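Bifunctional autolysin (Staphylococcus aureus subsp. aureus Mu50, PDB 6FXO) probably cleaves peptidoglycan as an N-acetylglucosaminidase of glycoside hydrolase family 73, within an autolysin that also carries amidase activity. Local coordinates at residues 51-54 with 59-62; 43-48 with 198-203; 27-32 with 37-42; 191-196 with 237-242. All blocks are in the same frame, centred on the assembly; numbering follows the deposited sequence.

How the contacts relate
Starting at the N terminus, contact 3 closes a short loop between residues 27-32 and 37-42, tying together two arms of the irregular chain that leads from helix 14-22 to helix 42-49. Contact 2 then opens on helix 42-49 and closes about 150 residues later on helix 195-200. Contact 1, between helix 51-56 and the 3-10 turn that follows it, falls wholly within that span. Contact 4 joins 191-196 to strand 237-242, so its segments alternate with those of contact 2, and both use helix 195-200. The salt bridge from R32 to D44 links contact 3 to contact 2; T51 OG1, hydrogen-bonded to P241 O, links contact 1 to contact 4.

Contact 1: 51-54 with 59-62; sequences TKRL and ALKY
CD1 of L60 is the hub where helix 51-56 meets the 3-10 turn that follows it, with two side chains of the helix closing on this one methyl. From L54 comes CD2, 3.5 Å from L60 CD1, and from R53 the guanidinium, whose NH2 approaches L60 CD1 to 3.4 Å. The methyl lies over a face of the guanidinium, so the flat side of the group meets the leucine. L54 CD2 lies over the same face, displaced toward the rim. R53 gets there by a chain extended from CG to NE, with CG anti to the backbone N (chi1 159°), which carries the planar group along the helix to the leucines. Nearer the backbone, L60 CB sits 3.5 Å from L54 O. The same carbonyl oxygen is 3.3 Å from K61 N, but the angle is too poor for a hydrogen bond.

A second shell sets both sides of the turn. D57 OD1 accepts hydrogen bonds from the backbone N atoms of A59 and L60, the first closing an Asx turn, and Y62 N bonds back to A59 O at 3.1 Å. R53 NH1 is bonded to H47 O, fixing the guanidinium at the end of the preceding helix, while L54 also touches N218 and, on helix 195-200, Y196.

No hydrogen bond crosses between 51-54 and 59-62. The 59-62 turn therefore folds back on helix 51-56 through aliphatic contact and the flat face of an arginine whose NH1 is bonded to H47 O.

Contact 2: 43-48 with 198-203; sequences NDVKHA and MRWNPA
The indole of W200 reaches from helix 195-200 to V45 and A48 on helix 42-49, and it is itself layered against its neighbour R199. On one face of the indole lies R199 CG, 3.1 Å above the ring plane and offset toward the rim. The guanidinium of R199 is turned so that W200 CH2 stands over its centre, 3.4 Å from its plane. Relative to the ring, V45 and A48 come in obliquely. V45 CG1 touches CZ3 of W200 at 4.0 Å, and A48 CB is 4.3 Å from W200 CZ2. The carbonyl oxygen of A48 is also near CZ2, at 4.2 Å, so the benzo half of the indole carries the whole contact.

The torsions are consistent with this reach. W200 has CG anti to its carbonyl carbon (chi1 -42°), and CB points toward helix 42-49. V45 holds CG1 anti to the backbone N (chi1 -178°), which brings that methyl to the ring. The backbones stay well separated: even the nearest CA atoms, those of A48 and W200, are 10.1 Å apart. The indole spans that gap, and no hydrogen bond joins the two segments.

On the ring's R199 side, R199 NE is bonded to D213 O, and NH2 weakly to T212 O. Helix 195-200 ends here, N201 leaving helical angles with positive phi. Q21 of helix 14-22 touches V45, R199 and W200 alike, while R199 also meets W216 of helix 216-231; Y196, one turn back, meets the indole with its ring plane inclined at about 45°.

Contact 3: 27-32 with 37-42; sequences KPQVQR and WTDANF
P28 O is approached by two groups of the opposite arm: it accepts a hydrogen bond from A40 N at 3.2 Å and a CA-H...O contact from D39 CA at 3.1 Å. The N-H of A40 aims reasonably well, at 153°, although the nitrogen stands 46° out of the carbonyl plane and is therefore not on a lone pair. T38 O is used in a similar double way, by V30 N (2.7 Å, weak because the angle is only 128°) and by the CA-H of Q29. A further weak bond runs from T38 N to V30 O. These links bridge the backbones at Q29 and D39, whose CA atoms lie 4.6 Å apart. It is a single beta bridge and does not grow into a regular strand pair.

Side chains flank this backbone core. V30 CB meets A40 CB at 4.2 Å, and V30 CG1, lodged between its backbone N and carbonyl carbon, comes close to T38 O. Q31, the centre of an inverse gamma turn, lies alongside the W37 indole, though their close approach is doubtful in the model. Its OE1 is bonded to G35 N in the intervening turn, and W37 NE1 makes a weak bond to D213 OD2. R32 reaches past the turn to a salt bridge with D44 on helix 42-49, which begins just after the N-cap residue N41.

The polar links across this surface loop are thus all backbone: three hydrogen bonds, two of them weak, supplemented by CA-H donors. V30 CB against A40 CB is the one sound apolar pair, and W37 adds cover beside Q29 and Q31.

Contact 4: 191-196 with 237-242; sequences GQNTLY and YFDIPQ
The chain entering helix 195-200 runs beside strand 237-242 at a distance too great for direct backbone pairing, the CA atoms of T194 and D239 lying 7.4 Å apart. A water spans part of that gap: it is 2.6 Å from T194 OG1 and donates to D239 O at 2.7 Å. The hydroxyl sits between the backbone N and the carbonyl carbon of its own residue (chi1 49°), where it also caps K197 N; T194 is thus the N-cap of the helix. Its methyl CG2 turns instead to D239 CB, at 4.1 Å.

Strand 237-242 pairs in parallel with strand 4-9, so this contact sets the start of a helix of the glucosaminidase family region against a two-stranded sheet formed by the chain's two ends. Side chains alternate along the strand: D239 and P241 point toward 191-196, F238 and I240 away. D239 OD2 forms salt bridges with K197 and R66, and K197 is also bonded to N193 OD1. Further along, P241 CG meets the Y196 ring obliquely, 3.8 Å from CD1. Y196 OH is hydrogen-bonded to M49 O and to the hydroxyl of Y243.

Contact 1: 51-54 with 59-62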
loop_
_atom_site.group_PDB
_atom_site.type_symbol
_atom_site.label_atom_id
_atom_site.label_comp_id
_atom_site.label_asym_id
_atom_site.label_seq_id
_atom_site.Cartn_x
_atom_site.Cartn_y
_atom_site.Cartn_z
ATOM N N THR A 51 -10.901 15.192 2.089
ATOM C CA THR A 51 -9.445 15.364 2.213
ATOM C C THR A 51 -9.065 16.545 3.081
ATOM O O THR A 51 -7.955 16.565 3.600
ATOM C CB THR A 51 -8.765 15.654 0.894
ATOM O OG1 THR A 51 -9.125 16.973 0.515
ATOM C CG2 THR A 51 -9.120 14.687 -0.185
ATOM N N LYS A 52 -9.918 17.553 3.207
ATOM C CA LYS A 52 -9.507 18.636 4.045
ATOM C C LYS A 52 -9.308 18.145 5.457
ATOM O O LYS A 52 -8.445 18.640 6.171
ATOM C CB LYS A 52 -10.465 19.846 4.027
ATOM C CG LYS A 52 -9.848 21.267 4.292
ATOM C CD LYS A 52 -8.340 21.438 4.773
ATOM C CE LYS A 52 -7.912 22.915 4.931
ATOM N NZ LYS A 52 -6.440 23.161 5.258
ATOM N N ARG A 53 -10.104 17.155 5.860
ATOM C CA ARG A 53 -9.934 16.652 7.203
ATOM C C ARG A 53 -8.751 15.687 7.254
ATOM O O ARG A 53 -7.956 15.785 8.182
ATOM C CB ARG A 53 -11.203 15.942 7.704
ATOM C CG ARG A 53 -10.916 14.988 8.853
ATOM C CD ARG A 53 -11.989 13.936 9.025
ATOM N NE ARG A 53 -11.485 12.804 9.805
ATOM C CZ ARG A 53 -11.686 11.533 9.458
ATOM N NH1 ARG A 53 -12.394 11.239 8.362
ATOM N NH2 ARG A 53 -11.197 10.556 10.209
ATOM N N LEU A 54 -8.623 14.762 6.254
ATOM C CA LEU A 54 -7.532 13.854 6.278
ATOM C C LEU A 54 -6.176 14.560 6.177
ATOM O O LEU A 54 -5.261 14.089 6.828
ATOM C CB LEU A 54 -7.746 12.825 5.159
ATOM C CG LEU A 54 -9.191 12.333 5.027
ATOM C CD1 LEU A 54 -9.378 11.580 3.724
ATOM C CD2 LEU A 54 -9.567 11.468 6.235
ATOM N N ALA A 59 -1.464 11.013 10.924
ATOM C CA ALA A 59 -1.425 9.647 10.471
ATOM C C ALA A 59 -2.256 9.595 9.177
ATOM O O ALA A 59 -1.785 9.026 8.182
ATOM C CB ALA A 59 -2.014 8.647 11.499
ATOM N N LEU A 60 -3.445 10.242 9.209
ATOM C CA LEU A 60 -4.318 10.260 8.022
ATOM C C LEU A 60 -3.695 10.868 6.723
ATOM O O LEU A 60 -4.018 10.367 5.661
ATOM C CB LEU A 60 -5.726 10.893 8.271
ATOM C CG LEU A 60 -6.615 10.479 9.502
ATOM C CD1 LEU A 60 -8.001 11.075 9.323
ATOM C CD2 LEU A 60 -6.832 9.009 9.658
ATOM N N LYS A 61 -2.783 11.877 6.804
ATOM C CA LYS A 61 -2.247 12.385 5.542
ATOM C C LYS A 61 -1.448 11.324 4.756
ATOM O O LYS A 61 -1.191 11.537 3.606
ATOM C CB LYS A 61 -1.393 13.676 5.687
ATOM C CG LYS A 61 -0.205 13.625 6.689
ATOM C CD LYS A 61 0.433 15.042 6.889
ATOM C CE LYS A 61 1.676 15.082 7.778
ATOM N NZ LYS A 61 2.252 16.464 7.986
ATOM N N TYR A 62 -1.098 10.154 5.372
ATOM C CA TYR A 62 -0.345 9.197 4.599
ATOM C C TYR A 62 -1.056 8.597 3.416
ATOM O O TYR A 62 -0.389 7.961 2.607
ATOM C CB TYR A 62 0.553 8.244 5.482
ATOM C CG TYR A 62 1.823 8.907 6.023
ATOM C CD1 TYR A 62 1.759 9.838 7.052
ATOM C CD2 TYR A 62 3.072 8.663 5.449
ATOM C CE1 TYR A 62 2.883 10.517 7.489
ATOM C CE2 TYR A 62 4.247 9.340 5.896
ATOM C CZ TYR A 62 4.130 10.243 6.905
ATOM O OH TYR A 62 5.276 10.813 7.415
#

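Contact 2: 43-48 with 198-203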
loop_
_atom_site.group_PDB
_atom_site.type_symbol
_atom_site.label_atom_id
_atom_site.label_comp_id
_atom_site.label_asym_id
_atom_site.label_seq_id
_atom_site.Cartn_x
_atom_site.Cartn_y
_atom_site.Cartn_z
ATOM N N ASN A 43 -23.336 10.988 5.059
ATOM C CA ASN A 43 -22.339 11.589 5.930
ATOM C C ASN A 43 -21.087 10.729 6.165
ATOM O O ASN A 43 -19.990 11.253 6.331
ATOM C CB ASN A 43 -22.986 12.026 7.251
ATOM C CG ASN A 43 -23.513 13.448 7.219
ATOM O OD1 ASN A 43 -24.563 13.702 6.620
ATOM N ND2 ASN A 43 -22.876 14.433 7.865
ATOM N N ASP A 44 -21.272 9.406 6.152
ATOM C CA ASP A 44 -20.226 8.414 6.355
ATOM C C ASP A 44 -19.159 8.433 5.262
ATOM O O ASP A 44 -17.978 8.208 5.525
ATOM C CB ASP A 44 -20.905 7.040 6.419
ATOM C CG ASP A 44 -21.283 6.577 7.810
ATOM O OD1 ASP A 44 -22.031 7.309 8.498
ATOM O OD2 ASP A 44 -20.920 5.446 8.174
ATOM N N VAL A 45 -19.595 8.716 4.035
ATOM C CA VAL A 45 -18.738 8.784 2.864
ATOM C C VAL A 45 -18.125 10.162 2.701
ATOM O O VAL A 45 -16.966 10.270 2.333
ATOM C CB VAL A 45 -19.572 8.378 1.622
ATOM C CG1 VAL A 45 -18.717 8.385 0.359
ATOM C CG2 VAL A 45 -20.210 7.011 1.833
ATOM N N LYS A 46 -18.917 11.210 2.971
ATOM C CA LYS A 46 -18.527 12.608 2.881
ATOM C C LYS A 46 -17.409 12.930 3.896
ATOM O O LYS A 46 -16.571 13.788 3.638
ATOM C CB LYS A 46 -19.812 13.470 3.055
ATOM C CG LYS A 46 -19.759 14.837 3.751
ATOM C CD LYS A 46 -21.223 15.304 4.060
ATOM C CE LYS A 46 -21.400 16.682 4.683
ATOM N NZ LYS A 46 -22.831 16.980 5.070
ATOM N N HIS A 47 -17.390 12.206 5.026
ATOM C CA HIS A 47 -16.392 12.389 6.106
ATOM C C HIS A 47 -15.096 11.609 5.884
ATOM O O HIS A 47 -14.016 12.057 6.210
ATOM C CB HIS A 47 -17.023 12.021 7.471
ATOM C CG HIS A 47 -16.116 12.091 8.659
ATOM N ND1 HIS A 47 -15.662 10.952 9.289
ATOM C CD2 HIS A 47 -15.738 13.136 9.433
ATOM C CE1 HIS A 47 -15.044 11.300 10.416
ATOM N NE2 HIS A 47 -15.081 12.619 10.527
ATOM N N ALA A 48 -15.244 10.427 5.376
ATOM C CA ALA A 48 -14.153 9.541 5.092
ATOM C C ALA A 48 -13.368 9.997 3.839
ATOM O O ALA A 48 -12.202 9.641 3.677
ATOM C CB ALA A 48 -14.685 8.157 4.896
ATOM N N MET A 198 -6.524 5.154 -4.749
ATOM C CA MET A 198 -6.904 3.732 -4.863
ATOM C C MET A 198 -8.308 3.443 -4.362
ATOM O O MET A 198 -8.931 2.516 -4.869
ATOM C CB MET A 198 -5.914 2.759 -4.202
ATOM C CG MET A 198 -4.513 2.975 -4.590
ATOM S SD MET A 198 -3.418 1.915 -3.651
ATOM C CE MET A 198 -1.890 2.310 -4.391
ATOM N N ARG A 199 -8.772 4.245 -3.410
ATOM C CA ARG A 199 -10.077 4.093 -2.843
ATOM C C ARG A 199 -11.197 4.811 -3.565
ATOM O O ARG A 199 -12.179 4.151 -3.898
ATOM C CB ARG A 199 -10.133 4.509 -1.338
ATOM C CG ARG A 199 -11.568 4.373 -0.663
ATOM C CD ARG A 199 -12.125 2.902 -0.722
ATOM N NE ARG A 199 -13.479 2.792 -0.207
ATOM C CZ ARG A 199 -14.564 3.283 -0.775
ATOM N NH1 ARG A 199 -14.472 3.942 -1.938
ATOM N NH2 ARG A 199 -15.740 3.143 -0.186
ATOM N N TRP A 200 -11.047 6.154 -3.746
ATOM C CA TRP A 200 -11.986 7.039 -4.407
ATOM C C TRP A 200 -11.751 7.343 -5.899
ATOM O O TRP A 200 -12.669 7.815 -6.571
ATOM C CB TRP A 200 -12.016 8.311 -3.563
ATOM C CG TRP A 200 -12.020 7.981 -2.096
ATOM C CD1 TRP A 200 -10.969 8.041 -1.236
ATOM C CD2 TRP A 200 -13.125 7.469 -1.345
ATOM N NE1 TRP A 200 -11.356 7.592 0.012
ATOM C CE2 TRP A 200 -12.671 7.243 -0.028
ATOM C CE3 TRP A 200 -14.453 7.182 -1.658
ATOM C CZ2 TRP A 200 -13.500 6.740 0.975
ATOM C CZ3 TRP A 200 -15.275 6.683 -0.662
ATOM C CH2 TRP A 200 -14.797 6.470 0.635
ATOM N N ASN A 201 -10.528 7.075 -6.409
ATOM C CA ASN A 201 -10.205 7.329 -7.801
ATOM C C ASN A 201 -10.651 8.714 -8.261
ATOM O O ASN A 201 -11.522 8.753 -9.106
ATOM C CB ASN A 201 -10.888 6.302 -8.694
ATOM C CG ASN A 201 -10.262 6.176 -10.054
ATOM O OD1 ASN A 201 -10.124 7.165 -10.782
ATOM N ND2 ASN A 201 -9.943 4.986 -10.513
ATOM N N PRO A 202 -10.090 9.844 -7.780
ATOM C CA PRO A 202 -10.615 11.098 -8.319
ATOM C C PRO A 202 -10.570 11.255 -9.901
ATOM O O PRO A 202 -11.466 11.951 -10.367
ATOM C CB PRO A 202 -9.827 12.166 -7.549
ATOM C CG PRO A 202 -9.449 11.461 -6.210
ATOM C CD PRO A 202 -9.228 10.035 -6.588
ATOM N N ALA A 203 -9.608 10.713 -10.733
ATOM C CA ALA A 203 -9.728 10.966 -12.171
ATOM C C ALA A 203 -11.019 10.340 -12.752
ATOM O O ALA A 203 -11.636 10.926 -13.641
ATOM C CB ALA A 203 -8.507 10.426 -12.906
#

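Contact 3: 27-32 with 37-42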
loop_
_atom_site.group_PDB
_atom_site.type_symbol
_atom_site.label_atom_id
_atom_site.label_comp_id
_atom_site.label_asym_id
_atom_site.label_seq_id
_atom_site.Cartn_x
_atom_site.Cartn_y
_atom_site.Cartn_z
ATOM N N LYS A 27 -21.819 -1.110 -3.592
ATOM C CA LYS A 27 -22.131 -0.295 -2.405
ATOM C C LYS A 27 -21.140 -0.369 -1.272
ATOM O O LYS A 27 -20.632 -1.428 -0.868
ATOM C CB LYS A 27 -23.522 -0.719 -1.842
ATOM C CG LYS A 27 -24.587 -1.188 -2.854
ATOM C CD LYS A 27 -24.471 -2.674 -3.368
ATOM C CE LYS A 27 -25.100 -3.823 -2.590
ATOM N NZ LYS A 27 -25.004 -5.148 -3.332
ATOM N N PRO A 28 -20.825 0.832 -0.798
ATOM C CA PRO A 28 -19.862 0.982 0.327
ATOM C C PRO A 28 -20.227 0.371 1.697
ATOM O O PRO A 28 -21.390 0.474 2.093
ATOM C CB PRO A 28 -19.732 2.501 0.479
ATOM C CG PRO A 28 -20.320 3.092 -0.805
ATOM C CD PRO A 28 -21.375 2.132 -1.218
ATOM N N GLN A 29 -19.230 -0.183 2.456
ATOM C CA GLN A 29 -19.429 -0.770 3.764
ATOM C C GLN A 29 -18.834 0.021 4.935
ATOM O O GLN A 29 -17.918 0.830 4.756
ATOM C CB GLN A 29 -18.940 -2.248 3.761
ATOM C CG GLN A 29 -19.420 -3.158 2.599
ATOM C CD GLN A 29 -20.931 -3.287 2.463
ATOM O OE1 GLN A 29 -21.565 -4.253 2.877
ATOM N NE2 GLN A 29 -21.490 -2.211 1.931
ATOM N N VAL A 30 -19.392 -0.194 6.135
ATOM C CA VAL A 30 -18.930 0.479 7.331
ATOM C C VAL A 30 -18.935 -0.513 8.481
ATOM O O VAL A 30 -19.978 -1.001 8.902
ATOM C CB VAL A 30 -19.725 1.778 7.645
ATOM C CG1 VAL A 30 -21.208 1.491 7.848
ATOM C CG2 VAL A 30 -19.134 2.485 8.859
ATOM N N GLN A 31 -17.726 -0.829 8.950
ATOM C CA GLN A 31 -17.438 -1.744 10.043
ATOM C C GLN A 31 -17.666 -0.974 11.316
ATOM O O GLN A 31 -16.680 -0.545 11.918
ATOM C CB GLN A 31 -15.952 -2.142 10.035
ATOM C CG GLN A 31 -15.543 -3.358 9.242
ATOM C CD GLN A 31 -14.173 -3.853 9.661
ATOM O OE1 GLN A 31 -14.049 -4.818 10.421
ATOM N NE2 GLN A 31 -13.097 -3.192 9.209
ATOM N N ARG A 32 -18.932 -0.763 11.722
ATOM C CA ARG A 32 -19.173 -0.048 12.957
ATOM C C ARG A 32 -18.566 -0.793 14.129
ATOM O O ARG A 32 -18.254 -0.212 15.159
ATOM C CB ARG A 32 -20.718 0.261 13.102
ATOM C CG ARG A 32 -21.535 0.279 11.760
ATOM C CD ARG A 32 -22.471 1.501 11.469
ATOM N NE ARG A 32 -21.697 2.709 11.157
ATOM C CZ ARG A 32 -22.132 3.892 10.849
ATOM N NH1 ARG A 32 -23.446 4.124 10.774
ATOM N NH2 ARG A 32 -21.253 4.880 10.625
ATOM N N TRP A 37 -20.078 -5.583 8.256
ATOM C CA TRP A 37 -20.334 -4.394 7.478
ATOM C C TRP A 37 -21.790 -4.053 7.277
ATOM O O TRP A 37 -22.695 -4.874 7.446
ATOM C CB TRP A 37 -19.626 -4.469 6.133
ATOM C CG TRP A 37 -18.132 -4.410 6.257
ATOM C CD1 TRP A 37 -17.349 -3.289 6.293
ATOM C CD2 TRP A 37 -17.241 -5.527 6.363
ATOM N NE1 TRP A 37 -16.025 -3.643 6.414
ATOM C CE2 TRP A 37 -15.934 -5.011 6.458
ATOM C CE3 TRP A 37 -17.427 -6.912 6.388
ATOM C CZ2 TRP A 37 -14.818 -5.840 6.576
ATOM C CZ3 TRP A 37 -16.319 -7.727 6.506
ATOM C CH2 TRP A 37 -15.033 -7.191 6.599
ATOM N N THR A 38 -21.994 -2.805 6.918
ATOM C CA THR A 38 -23.319 -2.279 6.674
ATOM C C THR A 38 -23.121 -1.153 5.729
ATOM O O THR A 38 -22.043 -0.577 5.704
ATOM C CB THR A 38 -23.882 -1.817 7.959
ATOM O OG1 THR A 38 -23.721 -2.898 8.869
ATOM C CG2 THR A 38 -25.330 -1.477 7.840
ATOM N N ASP A 39 -24.112 -0.849 4.927
ATOM C CA ASP A 39 -23.863 0.253 4.019
ATOM C C ASP A 39 -23.765 1.607 4.683
ATOM O O ASP A 39 -24.565 1.928 5.554
ATOM C CB ASP A 39 -24.879 0.285 2.863
ATOM C CG ASP A 39 -25.878 -0.857 2.827
ATOM O OD1 ASP A 39 -25.526 -1.939 2.311
ATOM O OD2 ASP A 39 -27.023 -0.653 3.280
ATOM N N ALA A 40 -22.784 2.406 4.246
ATOM C CA ALA A 40 -22.568 3.744 4.784
ATOM C C ALA A 40 -23.566 4.787 4.262
ATOM O O ALA A 40 -24.057 4.615 3.170
ATOM C CB ALA A 40 -21.149 4.191 4.472
ATOM N N ASN A 41 -23.855 5.837 5.049
ATOM C CA ASN A 41 -24.791 6.916 4.663
ATOM C C ASN A 41 -24.041 8.061 3.971
ATOM O O ASN A 41 -22.827 7.967 3.811
ATOM C CB ASN A 41 -25.677 7.430 5.802
ATOM C CG ASN A 41 -25.036 7.448 7.139
ATOM O OD1 ASN A 41 -24.376 8.432 7.482
ATOM N ND2 ASN A 41 -25.208 6.414 7.948
ATOM N N PHE A 42 -24.742 9.122 3.529
ATOM C CA PHE A 42 -24.047 10.203 2.869
ATOM C C PHE A 42 -23.014 10.827 3.769
ATOM O O PHE A 42 -21.918 11.141 3.311
ATOM C CB PHE A 42 -25.079 11.235 2.420
ATOM C CG PHE A 42 -24.558 12.393 1.614
ATOM C CD1 PHE A 42 -24.333 13.619 2.202
ATOM C CD2 PHE A 42 -24.328 12.261 0.256
ATOM C CE1 PHE A 42 -23.891 14.697 1.451
ATOM C CE2 PHE A 42 -23.886 13.341 -0.493
ATOM C CZ PHE A 42 -23.672 14.550 0.108
#

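Contact 4: 191-196 with 237-242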
loop_
_atom_site.group_PDB
_atom_site.type_symbol
_atom_site.label_atom_id
_atom_site.label_comp_id
_atom_site.label_asym_id
_atom_site.label_seq_id
_atom_site.Cartn_x
_atom_site.Cartn_y
_atom_site.Cartn_z
ATOM N N GLY A 191 -2.040 4.712 -12.501
ATOM C CA GLY A 191 -2.380 6.032 -11.965
ATOM C C GLY A 191 -2.945 6.157 -10.554
ATOM O O GLY A 191 -3.100 7.282 -10.035
ATOM N N GLN A 192 -3.290 5.048 -9.897
ATOM C CA GLN A 192 -3.805 5.289 -8.557
ATOM C C GLN A 192 -2.609 5.194 -7.625
ATOM O O GLN A 192 -2.388 4.148 -7.016
ATOM C CB GLN A 192 -4.913 4.294 -8.282
ATOM C CG GLN A 192 -6.165 4.783 -8.986
ATOM C CD GLN A 192 -7.250 3.748 -9.108
ATOM O OE1 GLN A 192 -7.264 2.961 -10.068
ATOM N NE2 GLN A 192 -8.200 3.758 -8.156
ATOM N N ASN A 193 -1.825 6.297 -7.556
ATOM C CA ASN A 193 -0.628 6.341 -6.718
ATOM C C ASN A 193 -0.658 6.721 -5.252
ATOM O O ASN A 193 0.402 6.951 -4.692
ATOM C CB ASN A 193 0.526 7.074 -7.391
ATOM C CG ASN A 193 0.205 8.308 -8.168
ATOM O OD1 ASN A 193 -0.446 9.227 -7.672
ATOM N ND2 ASN A 193 0.772 8.493 -9.360
ATOM N N THR A 194 -1.821 6.866 -4.653
ATOM C CA THR A 194 -1.870 7.213 -3.246
ATOM C C THR A 194 -3.002 6.399 -2.765
ATOM O O THR A 194 -3.892 6.107 -3.563
ATOM C CB THR A 194 -2.263 8.655 -3.013
ATOM O OG1 THR A 194 -3.434 8.912 -3.804
ATOM C CG2 THR A 194 -1.160 9.605 -3.305
ATOM N N LEU A 195 -3.020 6.086 -1.486
ATOM C CA LEU A 195 -4.148 5.277 -1.006
ATOM C C LEU A 195 -5.557 5.971 -1.253
ATOM O O LEU A 195 -6.528 5.293 -1.324
ATOM C CB LEU A 195 -4.029 4.876 0.503
ATOM C CG LEU A 195 -2.651 4.308 1.005
ATOM C CD1 LEU A 195 -2.491 4.459 2.456
ATOM C CD2 LEU A 195 -2.424 2.874 0.582
ATOM N N TYR A 196 -5.613 7.271 -1.370
ATOM C CA TYR A 196 -6.853 7.906 -1.581
ATOM C C TYR A 196 -7.312 7.623 -3.061
ATOM O O TYR A 196 -8.467 7.280 -3.285
ATOM C CB TYR A 196 -6.716 9.419 -1.370
ATOM C CG TYR A 196 -8.020 10.175 -1.315
ATOM C CD1 TYR A 196 -8.645 10.631 -2.480
ATOM C CD2 TYR A 196 -8.636 10.444 -0.101
ATOM C CE1 TYR A 196 -9.860 11.331 -2.425
ATOM C CE2 TYR A 196 -9.833 11.138 -0.036
ATOM C CZ TYR A 196 -10.439 11.580 -1.198
ATOM O OH TYR A 196 -11.606 12.269 -1.101
ATOM N N TYR A 237 6.744 13.172 -0.272
ATOM C CA TYR A 237 5.976 13.481 -1.465
ATOM C C TYR A 237 4.546 13.171 -1.279
ATOM O O TYR A 237 4.142 11.986 -1.099
ATOM C CB TYR A 237 6.568 12.807 -2.731
ATOM C CG TYR A 237 8.048 13.063 -2.926
ATOM C CD1 TYR A 237 8.501 14.214 -3.562
ATOM C CD2 TYR A 237 8.994 12.160 -2.470
ATOM C CE1 TYR A 237 9.856 14.461 -3.729
ATOM C CE2 TYR A 237 10.355 12.395 -2.634
ATOM C CZ TYR A 237 10.782 13.546 -3.264
ATOM O OH TYR A 237 12.127 13.786 -3.422
ATOM N N PHE A 238 3.756 14.254 -1.315
ATOM C CA PHE A 238 2.319 14.034 -1.117
ATOM C C PHE A 238 1.486 14.589 -2.227
ATOM O O PHE A 238 1.931 15.442 -2.975
ATOM C CB PHE A 238 1.945 14.591 0.279
ATOM C CG PHE A 238 2.596 13.936 1.476
ATOM C CD1 PHE A 238 3.919 14.282 1.857
ATOM C CD2 PHE A 238 1.905 13.063 2.290
ATOM C CE1 PHE A 238 4.497 13.751 3.016
ATOM C CE2 PHE A 238 2.479 12.535 3.464
ATOM C CZ PHE A 238 3.776 12.878 3.815
ATOM N N ASP A 239 0.207 14.111 -2.326
ATOM C CA ASP A 239 -0.710 14.553 -3.401
ATOM C C ASP A 239 -2.114 14.531 -2.871
ATOM O O ASP A 239 -2.671 13.460 -2.704
ATOM C CB ASP A 239 -0.616 13.504 -4.534
ATOM C CG ASP A 239 -1.170 13.846 -5.911
ATOM O OD1 ASP A 239 -2.189 14.572 -5.983
ATOM O OD2 ASP A 239 -0.666 13.281 -6.908
ATOM N N ILE A 240 -2.676 15.711 -2.628
ATOM C CA ILE A 240 -3.980 15.946 -2.109
ATOM C C ILE A 240 -5.049 16.508 -3.079
ATOM O O ILE A 240 -4.913 17.603 -3.621
ATOM C CB ILE A 240 -3.783 16.872 -0.866
ATOM C CG1 ILE A 240 -2.705 16.288 0.101
ATOM C CG2 ILE A 240 -5.093 17.099 -0.121
ATOM C CD1 ILE A 240 -2.301 17.248 1.247
ATOM N N PRO A 241 -6.068 15.713 -3.369
ATOM C CA PRO A 241 -7.145 16.179 -4.260
ATOM C C PRO A 241 -7.875 17.358 -3.627
ATOM O O PRO A 241 -8.027 17.330 -2.405
ATOM C CB PRO A 241 -8.096 14.976 -4.340
ATOM C CG PRO A 241 -7.237 13.781 -3.995
ATOM C CD PRO A 241 -6.274 14.304 -2.954
ATOM N N GLN A 242 -8.352 18.367 -4.377
ATOM C CA GLN A 242 -9.039 19.429 -3.645
ATOM C C GLN A 242 -10.426 19.616 -4.228
ATOM O O GLN A 242 -10.596 19.541 -5.443
ATOM C CB GLN A 242 -8.277 20.763 -3.709
ATOM C CG GLN A 242 -6.970 20.825 -2.925
ATOM C CD GLN A 242 -6.700 22.228 -2.424
ATOM O OE1 GLN A 242 -6.347 23.130 -3.185
ATOM N NE2 GLN A 242 -6.788 22.427 -1.112
HETATM O O HOH W 1 -4.244 11.300 -3.307
#